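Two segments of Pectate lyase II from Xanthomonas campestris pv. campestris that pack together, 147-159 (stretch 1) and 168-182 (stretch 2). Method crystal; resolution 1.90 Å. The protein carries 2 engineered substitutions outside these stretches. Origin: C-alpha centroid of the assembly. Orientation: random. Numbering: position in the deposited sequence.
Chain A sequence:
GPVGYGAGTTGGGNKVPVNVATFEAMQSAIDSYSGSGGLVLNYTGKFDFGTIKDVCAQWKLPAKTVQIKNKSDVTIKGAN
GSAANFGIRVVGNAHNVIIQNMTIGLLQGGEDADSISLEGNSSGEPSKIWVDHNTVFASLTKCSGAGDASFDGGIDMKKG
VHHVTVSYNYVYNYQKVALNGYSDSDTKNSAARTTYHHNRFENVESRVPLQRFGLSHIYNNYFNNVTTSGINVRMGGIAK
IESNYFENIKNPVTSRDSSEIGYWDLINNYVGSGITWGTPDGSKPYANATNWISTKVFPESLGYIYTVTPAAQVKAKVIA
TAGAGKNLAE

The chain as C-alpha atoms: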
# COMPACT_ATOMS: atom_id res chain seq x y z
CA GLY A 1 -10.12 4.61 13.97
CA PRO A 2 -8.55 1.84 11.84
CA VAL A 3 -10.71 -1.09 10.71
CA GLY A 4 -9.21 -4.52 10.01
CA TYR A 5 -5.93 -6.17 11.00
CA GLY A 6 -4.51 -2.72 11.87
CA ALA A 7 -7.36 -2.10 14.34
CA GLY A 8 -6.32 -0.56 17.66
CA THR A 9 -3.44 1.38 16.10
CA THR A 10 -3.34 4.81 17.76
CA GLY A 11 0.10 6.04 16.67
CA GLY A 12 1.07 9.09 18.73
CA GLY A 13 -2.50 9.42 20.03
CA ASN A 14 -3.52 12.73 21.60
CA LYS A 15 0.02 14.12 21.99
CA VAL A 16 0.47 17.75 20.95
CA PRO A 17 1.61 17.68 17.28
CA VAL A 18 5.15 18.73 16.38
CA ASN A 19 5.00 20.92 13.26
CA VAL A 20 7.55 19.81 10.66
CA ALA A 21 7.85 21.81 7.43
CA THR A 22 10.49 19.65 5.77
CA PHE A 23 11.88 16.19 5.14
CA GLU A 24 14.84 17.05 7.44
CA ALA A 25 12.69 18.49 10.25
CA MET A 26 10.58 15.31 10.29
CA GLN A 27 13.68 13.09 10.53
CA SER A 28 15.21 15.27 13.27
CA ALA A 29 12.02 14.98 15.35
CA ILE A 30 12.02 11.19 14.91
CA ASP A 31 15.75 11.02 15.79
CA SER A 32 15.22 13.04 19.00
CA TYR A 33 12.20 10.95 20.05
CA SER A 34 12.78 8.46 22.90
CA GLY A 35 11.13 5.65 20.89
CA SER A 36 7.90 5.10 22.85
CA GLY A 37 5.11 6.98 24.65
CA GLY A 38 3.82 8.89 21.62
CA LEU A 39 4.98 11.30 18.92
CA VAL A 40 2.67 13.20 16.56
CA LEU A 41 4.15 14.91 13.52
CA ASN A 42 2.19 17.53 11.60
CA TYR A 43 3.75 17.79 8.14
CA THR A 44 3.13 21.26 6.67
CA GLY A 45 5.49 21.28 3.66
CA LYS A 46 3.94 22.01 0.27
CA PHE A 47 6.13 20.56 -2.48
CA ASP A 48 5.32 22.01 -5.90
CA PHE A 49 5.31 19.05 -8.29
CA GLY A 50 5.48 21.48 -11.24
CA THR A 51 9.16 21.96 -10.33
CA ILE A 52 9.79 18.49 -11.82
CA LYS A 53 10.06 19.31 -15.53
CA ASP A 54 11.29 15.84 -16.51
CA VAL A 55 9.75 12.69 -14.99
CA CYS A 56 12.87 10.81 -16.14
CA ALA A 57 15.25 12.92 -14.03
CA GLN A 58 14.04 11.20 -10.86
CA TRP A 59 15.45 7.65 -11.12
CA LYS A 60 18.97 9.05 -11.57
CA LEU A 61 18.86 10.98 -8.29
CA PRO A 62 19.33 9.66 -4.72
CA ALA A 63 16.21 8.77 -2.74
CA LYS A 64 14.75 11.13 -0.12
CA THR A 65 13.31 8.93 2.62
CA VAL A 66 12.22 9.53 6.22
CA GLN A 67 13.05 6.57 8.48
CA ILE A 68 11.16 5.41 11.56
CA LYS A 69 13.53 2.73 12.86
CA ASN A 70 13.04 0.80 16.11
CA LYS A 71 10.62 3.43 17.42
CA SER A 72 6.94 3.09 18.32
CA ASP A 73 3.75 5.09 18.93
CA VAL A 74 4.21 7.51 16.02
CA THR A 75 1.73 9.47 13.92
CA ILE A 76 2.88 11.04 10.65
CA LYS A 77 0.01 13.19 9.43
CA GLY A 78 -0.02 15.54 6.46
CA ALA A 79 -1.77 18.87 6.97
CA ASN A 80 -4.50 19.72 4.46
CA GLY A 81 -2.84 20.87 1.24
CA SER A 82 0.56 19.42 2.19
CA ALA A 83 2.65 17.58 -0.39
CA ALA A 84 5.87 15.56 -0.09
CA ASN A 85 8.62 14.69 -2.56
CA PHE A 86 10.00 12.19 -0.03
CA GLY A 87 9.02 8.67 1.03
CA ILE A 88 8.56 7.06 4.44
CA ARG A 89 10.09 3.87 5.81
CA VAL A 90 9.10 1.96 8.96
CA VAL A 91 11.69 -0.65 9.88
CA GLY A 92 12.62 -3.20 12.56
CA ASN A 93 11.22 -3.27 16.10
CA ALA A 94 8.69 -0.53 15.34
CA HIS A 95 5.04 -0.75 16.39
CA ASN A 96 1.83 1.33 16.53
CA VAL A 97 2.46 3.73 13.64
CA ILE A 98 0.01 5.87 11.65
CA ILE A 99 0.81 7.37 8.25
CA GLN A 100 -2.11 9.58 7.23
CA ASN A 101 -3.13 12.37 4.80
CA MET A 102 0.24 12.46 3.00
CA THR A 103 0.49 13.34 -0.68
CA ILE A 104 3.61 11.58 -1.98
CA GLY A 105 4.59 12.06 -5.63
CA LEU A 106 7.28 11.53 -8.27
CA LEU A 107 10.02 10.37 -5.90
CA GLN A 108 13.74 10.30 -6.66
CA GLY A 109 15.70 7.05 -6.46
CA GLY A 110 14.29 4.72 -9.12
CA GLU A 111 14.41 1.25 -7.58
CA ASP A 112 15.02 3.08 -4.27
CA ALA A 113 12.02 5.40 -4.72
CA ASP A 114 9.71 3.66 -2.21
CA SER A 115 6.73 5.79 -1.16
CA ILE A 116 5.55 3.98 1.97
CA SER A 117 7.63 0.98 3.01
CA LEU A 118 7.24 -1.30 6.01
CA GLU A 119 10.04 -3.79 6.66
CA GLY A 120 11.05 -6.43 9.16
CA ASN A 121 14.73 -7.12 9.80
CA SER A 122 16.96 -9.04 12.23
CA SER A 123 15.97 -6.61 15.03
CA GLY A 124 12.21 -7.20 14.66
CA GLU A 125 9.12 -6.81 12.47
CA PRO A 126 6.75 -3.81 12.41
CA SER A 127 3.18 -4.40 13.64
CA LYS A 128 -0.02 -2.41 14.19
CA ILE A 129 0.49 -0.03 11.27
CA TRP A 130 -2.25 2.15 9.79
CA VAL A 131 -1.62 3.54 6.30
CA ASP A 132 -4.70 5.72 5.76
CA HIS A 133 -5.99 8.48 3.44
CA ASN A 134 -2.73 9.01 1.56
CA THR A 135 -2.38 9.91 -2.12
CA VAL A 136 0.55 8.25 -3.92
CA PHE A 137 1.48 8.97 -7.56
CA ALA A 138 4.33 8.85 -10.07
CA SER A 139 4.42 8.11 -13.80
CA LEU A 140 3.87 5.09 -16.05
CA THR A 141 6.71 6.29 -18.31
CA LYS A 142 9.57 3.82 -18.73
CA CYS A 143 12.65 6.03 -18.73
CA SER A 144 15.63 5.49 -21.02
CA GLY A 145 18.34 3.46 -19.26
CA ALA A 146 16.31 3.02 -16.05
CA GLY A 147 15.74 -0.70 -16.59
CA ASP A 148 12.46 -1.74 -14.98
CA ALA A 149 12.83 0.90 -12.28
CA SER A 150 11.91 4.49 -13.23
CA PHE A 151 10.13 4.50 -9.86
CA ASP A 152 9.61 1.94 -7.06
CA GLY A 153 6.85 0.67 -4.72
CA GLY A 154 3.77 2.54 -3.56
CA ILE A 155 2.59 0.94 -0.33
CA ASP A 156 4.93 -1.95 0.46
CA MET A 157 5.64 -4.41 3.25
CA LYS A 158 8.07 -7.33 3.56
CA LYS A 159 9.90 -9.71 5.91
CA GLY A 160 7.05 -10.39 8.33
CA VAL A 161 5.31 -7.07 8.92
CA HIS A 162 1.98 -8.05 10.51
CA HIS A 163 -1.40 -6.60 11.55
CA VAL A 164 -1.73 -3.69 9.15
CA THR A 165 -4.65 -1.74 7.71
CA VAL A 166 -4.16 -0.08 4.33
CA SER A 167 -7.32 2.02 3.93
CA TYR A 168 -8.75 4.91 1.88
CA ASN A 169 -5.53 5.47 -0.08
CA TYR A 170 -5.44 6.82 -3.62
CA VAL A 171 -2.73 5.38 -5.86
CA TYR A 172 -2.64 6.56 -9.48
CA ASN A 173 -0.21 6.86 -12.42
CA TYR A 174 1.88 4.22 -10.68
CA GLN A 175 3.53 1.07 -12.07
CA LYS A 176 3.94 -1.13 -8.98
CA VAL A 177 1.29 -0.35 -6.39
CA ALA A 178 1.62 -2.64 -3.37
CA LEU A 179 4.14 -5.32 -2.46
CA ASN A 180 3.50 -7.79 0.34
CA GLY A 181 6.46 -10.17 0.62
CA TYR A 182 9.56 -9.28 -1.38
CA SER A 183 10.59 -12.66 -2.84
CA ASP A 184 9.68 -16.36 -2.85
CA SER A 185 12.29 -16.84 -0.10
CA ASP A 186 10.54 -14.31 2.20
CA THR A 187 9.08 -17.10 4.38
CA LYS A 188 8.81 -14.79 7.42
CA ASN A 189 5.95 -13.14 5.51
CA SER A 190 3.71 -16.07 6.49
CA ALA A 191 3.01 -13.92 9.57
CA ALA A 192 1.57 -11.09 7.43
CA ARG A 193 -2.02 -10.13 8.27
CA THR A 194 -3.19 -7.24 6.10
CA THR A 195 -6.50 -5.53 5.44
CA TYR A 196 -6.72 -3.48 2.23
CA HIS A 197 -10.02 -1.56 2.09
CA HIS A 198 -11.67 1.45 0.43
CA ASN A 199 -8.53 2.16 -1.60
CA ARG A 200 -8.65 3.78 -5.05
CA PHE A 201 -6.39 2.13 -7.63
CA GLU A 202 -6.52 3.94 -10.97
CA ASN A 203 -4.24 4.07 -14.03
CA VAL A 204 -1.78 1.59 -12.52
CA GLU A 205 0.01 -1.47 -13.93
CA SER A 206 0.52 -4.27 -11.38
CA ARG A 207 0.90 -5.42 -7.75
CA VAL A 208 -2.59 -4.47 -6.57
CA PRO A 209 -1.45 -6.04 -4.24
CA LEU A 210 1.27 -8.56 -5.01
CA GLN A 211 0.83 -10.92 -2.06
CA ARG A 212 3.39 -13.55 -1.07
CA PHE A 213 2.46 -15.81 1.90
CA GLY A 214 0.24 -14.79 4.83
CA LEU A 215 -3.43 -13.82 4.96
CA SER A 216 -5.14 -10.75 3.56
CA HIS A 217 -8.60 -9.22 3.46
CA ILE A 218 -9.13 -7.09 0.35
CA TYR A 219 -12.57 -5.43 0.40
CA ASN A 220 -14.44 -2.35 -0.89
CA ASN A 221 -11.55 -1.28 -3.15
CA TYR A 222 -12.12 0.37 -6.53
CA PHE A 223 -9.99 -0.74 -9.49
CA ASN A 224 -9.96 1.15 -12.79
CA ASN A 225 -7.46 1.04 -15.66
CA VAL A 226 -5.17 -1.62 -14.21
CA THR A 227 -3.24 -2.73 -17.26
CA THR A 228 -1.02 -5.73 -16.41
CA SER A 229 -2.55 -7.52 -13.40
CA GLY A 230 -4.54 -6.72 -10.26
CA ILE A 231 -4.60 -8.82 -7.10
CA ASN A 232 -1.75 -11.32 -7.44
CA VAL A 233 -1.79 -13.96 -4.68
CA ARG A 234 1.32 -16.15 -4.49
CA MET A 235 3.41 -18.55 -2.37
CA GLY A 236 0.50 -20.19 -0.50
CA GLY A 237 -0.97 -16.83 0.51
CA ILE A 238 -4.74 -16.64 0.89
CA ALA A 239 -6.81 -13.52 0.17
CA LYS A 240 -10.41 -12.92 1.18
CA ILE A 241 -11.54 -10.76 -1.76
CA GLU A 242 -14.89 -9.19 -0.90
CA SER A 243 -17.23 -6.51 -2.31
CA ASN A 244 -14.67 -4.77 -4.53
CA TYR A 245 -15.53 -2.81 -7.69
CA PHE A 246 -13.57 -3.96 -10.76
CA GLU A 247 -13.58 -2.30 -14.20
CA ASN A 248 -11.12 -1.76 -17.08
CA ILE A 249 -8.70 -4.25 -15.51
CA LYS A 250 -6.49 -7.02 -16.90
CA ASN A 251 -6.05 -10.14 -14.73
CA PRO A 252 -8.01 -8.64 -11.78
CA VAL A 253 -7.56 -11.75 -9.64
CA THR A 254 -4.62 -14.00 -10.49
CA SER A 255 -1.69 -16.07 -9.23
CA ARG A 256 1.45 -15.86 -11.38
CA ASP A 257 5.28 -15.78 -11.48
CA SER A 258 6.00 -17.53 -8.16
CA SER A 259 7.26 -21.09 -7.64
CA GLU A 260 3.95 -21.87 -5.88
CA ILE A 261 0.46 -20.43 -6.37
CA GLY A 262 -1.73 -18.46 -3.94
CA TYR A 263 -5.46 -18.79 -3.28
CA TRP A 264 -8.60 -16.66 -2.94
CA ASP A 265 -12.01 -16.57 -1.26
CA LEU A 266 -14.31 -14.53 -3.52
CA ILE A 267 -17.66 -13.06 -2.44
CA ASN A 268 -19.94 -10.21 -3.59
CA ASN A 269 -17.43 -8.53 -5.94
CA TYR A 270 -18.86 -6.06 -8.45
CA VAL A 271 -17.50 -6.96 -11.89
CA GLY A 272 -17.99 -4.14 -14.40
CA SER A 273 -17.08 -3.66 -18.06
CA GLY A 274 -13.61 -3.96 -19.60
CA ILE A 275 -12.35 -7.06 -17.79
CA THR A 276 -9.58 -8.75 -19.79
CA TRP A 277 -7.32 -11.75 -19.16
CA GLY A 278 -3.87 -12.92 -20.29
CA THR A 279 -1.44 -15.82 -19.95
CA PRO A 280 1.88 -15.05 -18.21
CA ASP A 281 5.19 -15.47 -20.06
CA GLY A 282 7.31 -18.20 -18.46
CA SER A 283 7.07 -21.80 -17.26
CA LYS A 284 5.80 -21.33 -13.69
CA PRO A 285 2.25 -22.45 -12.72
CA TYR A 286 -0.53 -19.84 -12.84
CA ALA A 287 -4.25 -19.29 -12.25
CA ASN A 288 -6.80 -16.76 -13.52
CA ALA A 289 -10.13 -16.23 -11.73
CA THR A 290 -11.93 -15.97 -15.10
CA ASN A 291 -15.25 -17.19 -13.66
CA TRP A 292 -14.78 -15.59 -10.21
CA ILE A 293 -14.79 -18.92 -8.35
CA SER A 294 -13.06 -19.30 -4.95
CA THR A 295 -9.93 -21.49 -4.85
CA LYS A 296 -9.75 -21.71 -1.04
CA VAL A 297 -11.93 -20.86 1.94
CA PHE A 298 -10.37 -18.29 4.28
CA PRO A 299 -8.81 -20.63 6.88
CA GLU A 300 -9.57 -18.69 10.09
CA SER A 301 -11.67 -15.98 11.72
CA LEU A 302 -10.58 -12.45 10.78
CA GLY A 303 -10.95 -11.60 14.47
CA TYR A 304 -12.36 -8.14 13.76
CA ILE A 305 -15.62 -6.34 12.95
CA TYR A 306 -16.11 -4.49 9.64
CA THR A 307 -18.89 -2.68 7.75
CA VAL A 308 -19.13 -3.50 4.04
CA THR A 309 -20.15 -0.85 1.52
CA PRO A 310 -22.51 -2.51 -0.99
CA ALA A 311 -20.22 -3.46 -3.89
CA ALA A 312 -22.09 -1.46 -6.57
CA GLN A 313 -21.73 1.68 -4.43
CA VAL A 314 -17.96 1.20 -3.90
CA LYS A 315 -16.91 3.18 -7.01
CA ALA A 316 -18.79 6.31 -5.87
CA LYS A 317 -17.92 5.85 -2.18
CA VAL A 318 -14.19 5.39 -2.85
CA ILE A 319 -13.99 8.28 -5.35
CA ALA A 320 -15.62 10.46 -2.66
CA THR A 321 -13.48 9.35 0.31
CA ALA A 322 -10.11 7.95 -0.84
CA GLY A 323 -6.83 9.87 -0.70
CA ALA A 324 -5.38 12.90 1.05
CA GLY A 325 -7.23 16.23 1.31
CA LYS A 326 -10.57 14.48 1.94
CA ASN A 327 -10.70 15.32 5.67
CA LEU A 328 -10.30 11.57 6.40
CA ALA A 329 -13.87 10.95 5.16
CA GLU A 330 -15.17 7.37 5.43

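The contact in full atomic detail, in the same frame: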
# COMPACT_ATOMS: atom_id res chain seq x y z
N GLY A 147 16.13 0.69 -16.73
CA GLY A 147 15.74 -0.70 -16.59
C GLY A 147 14.25 -0.78 -16.33
O GLY A 147 13.46 -0.10 -17.00
N ASP A 148 13.86 -1.57 -15.34
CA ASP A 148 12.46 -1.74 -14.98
C ASP A 148 12.04 -0.74 -13.90
O ASP A 148 10.89 -0.75 -13.44
CB ASP A 148 12.21 -3.18 -14.50
CG ASP A 148 12.78 -4.23 -15.45
OD1 ASP A 148 12.87 -3.96 -16.68
OD2 ASP A 148 13.14 -5.33 -14.98
N ALA A 149 12.96 0.14 -13.52
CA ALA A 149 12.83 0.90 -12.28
C ALA A 149 12.94 2.42 -12.44
O ALA A 149 13.87 3.04 -11.91
CB ALA A 149 13.87 0.40 -11.27
N SER A 150 11.99 3.03 -13.15
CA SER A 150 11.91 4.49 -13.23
C SER A 150 11.42 5.04 -11.89
O SER A 150 11.78 6.15 -11.50
CB SER A 150 11.00 4.94 -14.37
OG SER A 150 11.52 4.52 -15.63
N PHE A 151 10.58 4.25 -11.23
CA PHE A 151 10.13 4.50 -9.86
C PHE A 151 10.05 3.16 -9.13
O PHE A 151 10.34 2.12 -9.72
CB PHE A 151 8.78 5.24 -9.86
CG PHE A 151 8.85 6.60 -10.51
CD1 PHE A 151 9.20 7.72 -9.75
CD2 PHE A 151 8.60 6.75 -11.87
CE1 PHE A 151 9.28 8.98 -10.35
CE2 PHE A 151 8.69 8.00 -12.47
CZ PHE A 151 9.03 9.12 -11.71
N ASP A 152 9.68 3.18 -7.85
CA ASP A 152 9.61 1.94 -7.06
C ASP A 152 8.20 1.71 -6.49
O ASP A 152 7.21 2.09 -7.11
CB ASP A 152 10.68 1.92 -5.96
CG ASP A 152 10.61 0.67 -5.07
OD1 ASP A 152 10.29 0.83 -3.87
OD2 ASP A 152 10.86 -0.45 -5.55
N GLY A 153 8.12 1.10 -5.31
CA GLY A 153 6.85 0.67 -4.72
C GLY A 153 6.01 1.78 -4.16
O GLY A 153 6.52 2.84 -3.79
N GLY A 154 4.70 1.55 -4.09
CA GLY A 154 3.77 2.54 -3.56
C GLY A 154 3.56 2.34 -2.08
O GLY A 154 4.04 3.13 -1.26
N ILE A 155 2.85 1.27 -1.73
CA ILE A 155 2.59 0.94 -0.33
C ILE A 155 3.03 -0.50 -0.11
O ILE A 155 2.30 -1.45 -0.40
CB ILE A 155 1.10 1.17 0.04
CG1 ILE A 155 0.73 2.65 -0.19
CG2 ILE A 155 0.84 0.77 1.50
CD1 ILE A 155 -0.74 2.91 -0.39
N ASP A 156 4.26 -0.65 0.40
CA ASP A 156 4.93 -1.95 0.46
C ASP A 156 5.17 -2.45 1.87
O ASP A 156 5.37 -1.66 2.79
CB ASP A 156 6.28 -1.88 -0.26
CG ASP A 156 6.15 -1.67 -1.75
OD1 ASP A 156 5.03 -1.79 -2.30
OD2 ASP A 156 7.18 -1.39 -2.39
N MET A 157 5.16 -3.77 2.03
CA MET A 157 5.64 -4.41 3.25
C MET A 157 6.32 -5.75 2.94
O MET A 157 5.99 -6.43 1.97
CB MET A 157 4.53 -4.55 4.31
CG MET A 157 3.37 -5.48 3.95
SD MET A 157 1.91 -5.17 4.97
CE MET A 157 1.22 -3.73 4.17
N LYS A 158 7.29 -6.11 3.77
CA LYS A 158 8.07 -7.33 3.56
C LYS A 158 8.68 -7.85 4.86
O LYS A 158 8.73 -7.13 5.86
CB LYS A 158 9.18 -7.08 2.53
CG LYS A 158 10.21 -6.03 2.95
CD LYS A 158 11.32 -5.90 1.92
CE LYS A 158 12.14 -4.64 2.16
NZ LYS A 158 12.96 -4.30 0.97
N LYS A 159 9.13 -9.10 4.82
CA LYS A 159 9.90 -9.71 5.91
C LYS A 159 9.14 -9.79 7.24
O LYS A 159 9.72 -9.64 8.32
CB LYS A 159 11.27 -9.03 6.07
CG LYS A 159 12.19 -9.20 4.85
CD LYS A 159 13.55 -8.54 5.05
CE LYS A 159 13.51 -7.06 4.72
NZ LYS A 159 14.68 -6.30 5.28
N TYR A 168 -8.41 3.61 2.46
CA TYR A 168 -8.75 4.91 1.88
C TYR A 168 -7.57 5.64 1.22
O TYR A 168 -7.52 6.87 1.23
CB TYR A 168 -9.42 5.82 2.91
CG TYR A 168 -10.74 5.30 3.44
CD1 TYR A 168 -11.94 5.59 2.80
CD2 TYR A 168 -10.78 4.51 4.59
CE1 TYR A 168 -13.15 5.12 3.28
CE2 TYR A 168 -12.00 4.02 5.08
CZ TYR A 168 -13.17 4.33 4.42
OH TYR A 168 -14.37 3.86 4.89
N ASN A 169 -6.63 4.88 0.68
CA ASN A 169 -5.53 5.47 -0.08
C ASN A 169 -5.88 5.64 -1.55
O ASN A 169 -6.75 4.91 -2.07
CB ASN A 169 -4.26 4.63 0.07
CG ASN A 169 -3.72 4.63 1.49
OD1 ASN A 169 -3.32 5.67 2.01
ND2 ASN A 169 -3.71 3.46 2.12
N TYR A 170 -5.24 6.58 -2.20
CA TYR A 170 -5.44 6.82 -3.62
C TYR A 170 -4.09 6.68 -4.31
O TYR A 170 -3.19 7.50 -4.10
CB TYR A 170 -6.06 8.20 -3.83
CG TYR A 170 -6.38 8.61 -5.26
CD1 TYR A 170 -6.47 7.66 -6.29
CD2 TYR A 170 -6.62 9.94 -5.57
CE1 TYR A 170 -6.78 8.06 -7.59
CE2 TYR A 170 -6.93 10.34 -6.86
CZ TYR A 170 -7.01 9.40 -7.87
OH TYR A 170 -7.32 9.80 -9.15
N VAL A 171 -3.96 5.63 -5.11
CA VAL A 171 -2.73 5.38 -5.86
C VAL A 171 -3.05 5.44 -7.35
O VAL A 171 -3.86 4.66 -7.85
CB VAL A 171 -2.08 4.01 -5.51
CG1 VAL A 171 -0.73 3.86 -6.21
CG2 VAL A 171 -1.93 3.84 -4.00
N TYR A 172 -2.41 6.38 -8.04
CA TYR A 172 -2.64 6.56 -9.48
C TYR A 172 -1.35 6.87 -10.24
O TYR A 172 -0.35 7.27 -9.64
CB TYR A 172 -3.71 7.63 -9.74
CG TYR A 172 -3.30 9.05 -9.43
CD1 TYR A 172 -2.73 9.87 -10.41
CD2 TYR A 172 -3.50 9.60 -8.16
CE1 TYR A 172 -2.35 11.18 -10.13
CE2 TYR A 172 -3.14 10.91 -7.87
CZ TYR A 172 -2.56 11.69 -8.85
OH TYR A 172 -2.20 12.98 -8.57
N ASN A 173 -1.38 6.66 -11.56
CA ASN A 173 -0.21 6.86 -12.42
C ASN A 173 1.03 6.20 -11.81
O ASN A 173 2.08 6.83 -11.66
CB ASN A 173 0.03 8.35 -12.69
CG ASN A 173 -1.10 8.99 -13.48
OD1 ASN A 173 -1.97 8.30 -14.02
ND2 ASN A 173 -1.08 10.32 -13.56
N TYR A 174 0.88 4.93 -11.45
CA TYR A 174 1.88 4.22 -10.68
C TYR A 174 2.06 2.81 -11.24
O TYR A 174 1.07 2.12 -11.48
CB TYR A 174 1.45 4.16 -9.20
CG TYR A 174 2.61 4.26 -8.26
CD1 TYR A 174 3.05 5.51 -7.80
CD2 TYR A 174 3.29 3.13 -7.83
CE1 TYR A 174 4.14 5.61 -6.95
CE2 TYR A 174 4.37 3.22 -6.98
CZ TYR A 174 4.79 4.46 -6.54
OH TYR A 174 5.87 4.56 -5.69
N GLN A 175 3.30 2.39 -11.47
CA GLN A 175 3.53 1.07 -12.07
C GLN A 175 3.29 -0.08 -11.08
O GLN A 175 2.49 -0.98 -11.36
CB GLN A 175 4.92 0.94 -12.69
CG GLN A 175 5.06 -0.32 -13.56
CD GLN A 175 6.50 -0.78 -13.78
OE1 GLN A 175 7.45 -0.16 -13.29
NE2 GLN A 175 6.66 -1.86 -14.53
N LYS A 176 3.98 -0.03 -9.95
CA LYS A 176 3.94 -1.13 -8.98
C LYS A 176 3.36 -0.67 -7.65
O LYS A 176 4.05 -0.08 -6.82
CB LYS A 176 5.34 -1.74 -8.83
CG LYS A 176 5.73 -2.57 -10.05
CD LYS A 176 7.16 -3.06 -10.00
CE LYS A 176 7.35 -4.31 -10.87
NZ LYS A 176 7.01 -4.08 -12.31
N VAL A 177 2.08 -0.98 -7.44
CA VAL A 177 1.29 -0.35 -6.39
C VAL A 177 1.63 -0.81 -4.97
O VAL A 177 1.95 0.01 -4.11
CB VAL A 177 -0.24 -0.51 -6.64
CG1 VAL A 177 -1.05 0.11 -5.51
CG2 VAL A 177 -0.61 0.11 -7.97
N ALA A 178 1.54 -2.11 -4.73
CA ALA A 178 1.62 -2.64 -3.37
C ALA A 178 2.28 -4.01 -3.32
O ALA A 178 1.75 -4.98 -3.86
CB ALA A 178 0.23 -2.68 -2.74
N LEU A 179 3.44 -4.07 -2.68
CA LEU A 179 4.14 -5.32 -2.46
C LEU A 179 3.86 -5.84 -1.06
O LEU A 179 3.79 -5.07 -0.11
CB LEU A 179 5.65 -5.14 -2.66
CG LEU A 179 6.57 -6.36 -2.63
CD1 LEU A 179 6.26 -7.33 -3.77
CD2 LEU A 179 8.03 -5.92 -2.70
N ASN A 180 3.68 -7.15 -0.95
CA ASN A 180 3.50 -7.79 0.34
C ASN A 180 4.27 -9.11 0.35
O ASN A 180 3.73 -10.15 -0.01
CB ASN A 180 2.00 -8.00 0.64
CG ASN A 180 1.71 -8.15 2.12
OD1 ASN A 180 2.43 -8.83 2.85
ND2 ASN A 180 0.64 -7.50 2.57
N GLY A 181 5.54 -9.05 0.75
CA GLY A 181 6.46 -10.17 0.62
C GLY A 181 7.35 -9.94 -0.59
O GLY A 181 6.85 -9.85 -1.71
N TYR A 182 8.66 -9.83 -0.37
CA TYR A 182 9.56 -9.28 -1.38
C TYR A 182 10.11 -10.30 -2.38
O TYR A 182 10.55 -9.92 -3.48
CB TYR A 182 10.71 -8.50 -0.73
CG TYR A 182 11.86 -9.36 -0.26
CD1 TYR A 182 11.85 -9.96 1.00
CD2 TYR A 182 12.97 -9.57 -1.08
CE1 TYR A 182 12.90 -10.75 1.43
CE2 TYR A 182 14.04 -10.37 -0.66
CZ TYR A 182 13.99 -10.95 0.60
OH TYR A 182 15.04 -11.73 1.03
O HOH W 1 8.19 5.77 -6.51
O HOH W 2 6.32 2.07 -9.70
O HOH W 3 1.50 -3.81 0.55
O HOH W 4 5.10 -2.13 -5.05

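How does the start of stretch 2 meet stretch 1? Asn169 and Val171 both point toward it and receive the end of Ile155. Ile155 CD1 lies 3.9 Å from Val171 CG2 and 3.9 Å from Asn169 CG, so the tip of one side chain fills the space beside both.

What does Tyr174 do between the two corners of the chain? Its CB sets off sideways, but the end of the side chain comes nearer to stretch 1, and Tyr174 OH donates a short hydrogen bond to Gly153 O at 2.6 Å. Gly154 has no room for a side chain: a CB there would clash with Val177 O at 2.5 Å and sit tight against Tyr174 CE2 at 3.4 Å.

How do the backbones come into register from Lys176 onward? Across the contact Gly154 N makes two weak hydrogen bonds, to Lys176 O and to Val177 O, each at 3.2 Å, whereas Ile155 N meets Val177 O squarely at 2.8 Å. At Leu179 a side chain replaces a backbone acceptor: Leu179 N donates to Asp156 OD1 at 2.8 Å. A water bridges Ile155 O and Leu179 O.

What closes the contact? Met157 N donates to Leu179 O and Gly181 N to Met157 O, each at 2.9 Å and nearly straight, bracketing Asn180 in a single beta bridge. Beyond it, Tyr182 packs against two lysine chains, with Tyr182 CB 3.8 Å from Lys158 CD and Tyr182 CE1 3.8 Å from Lys159 CG.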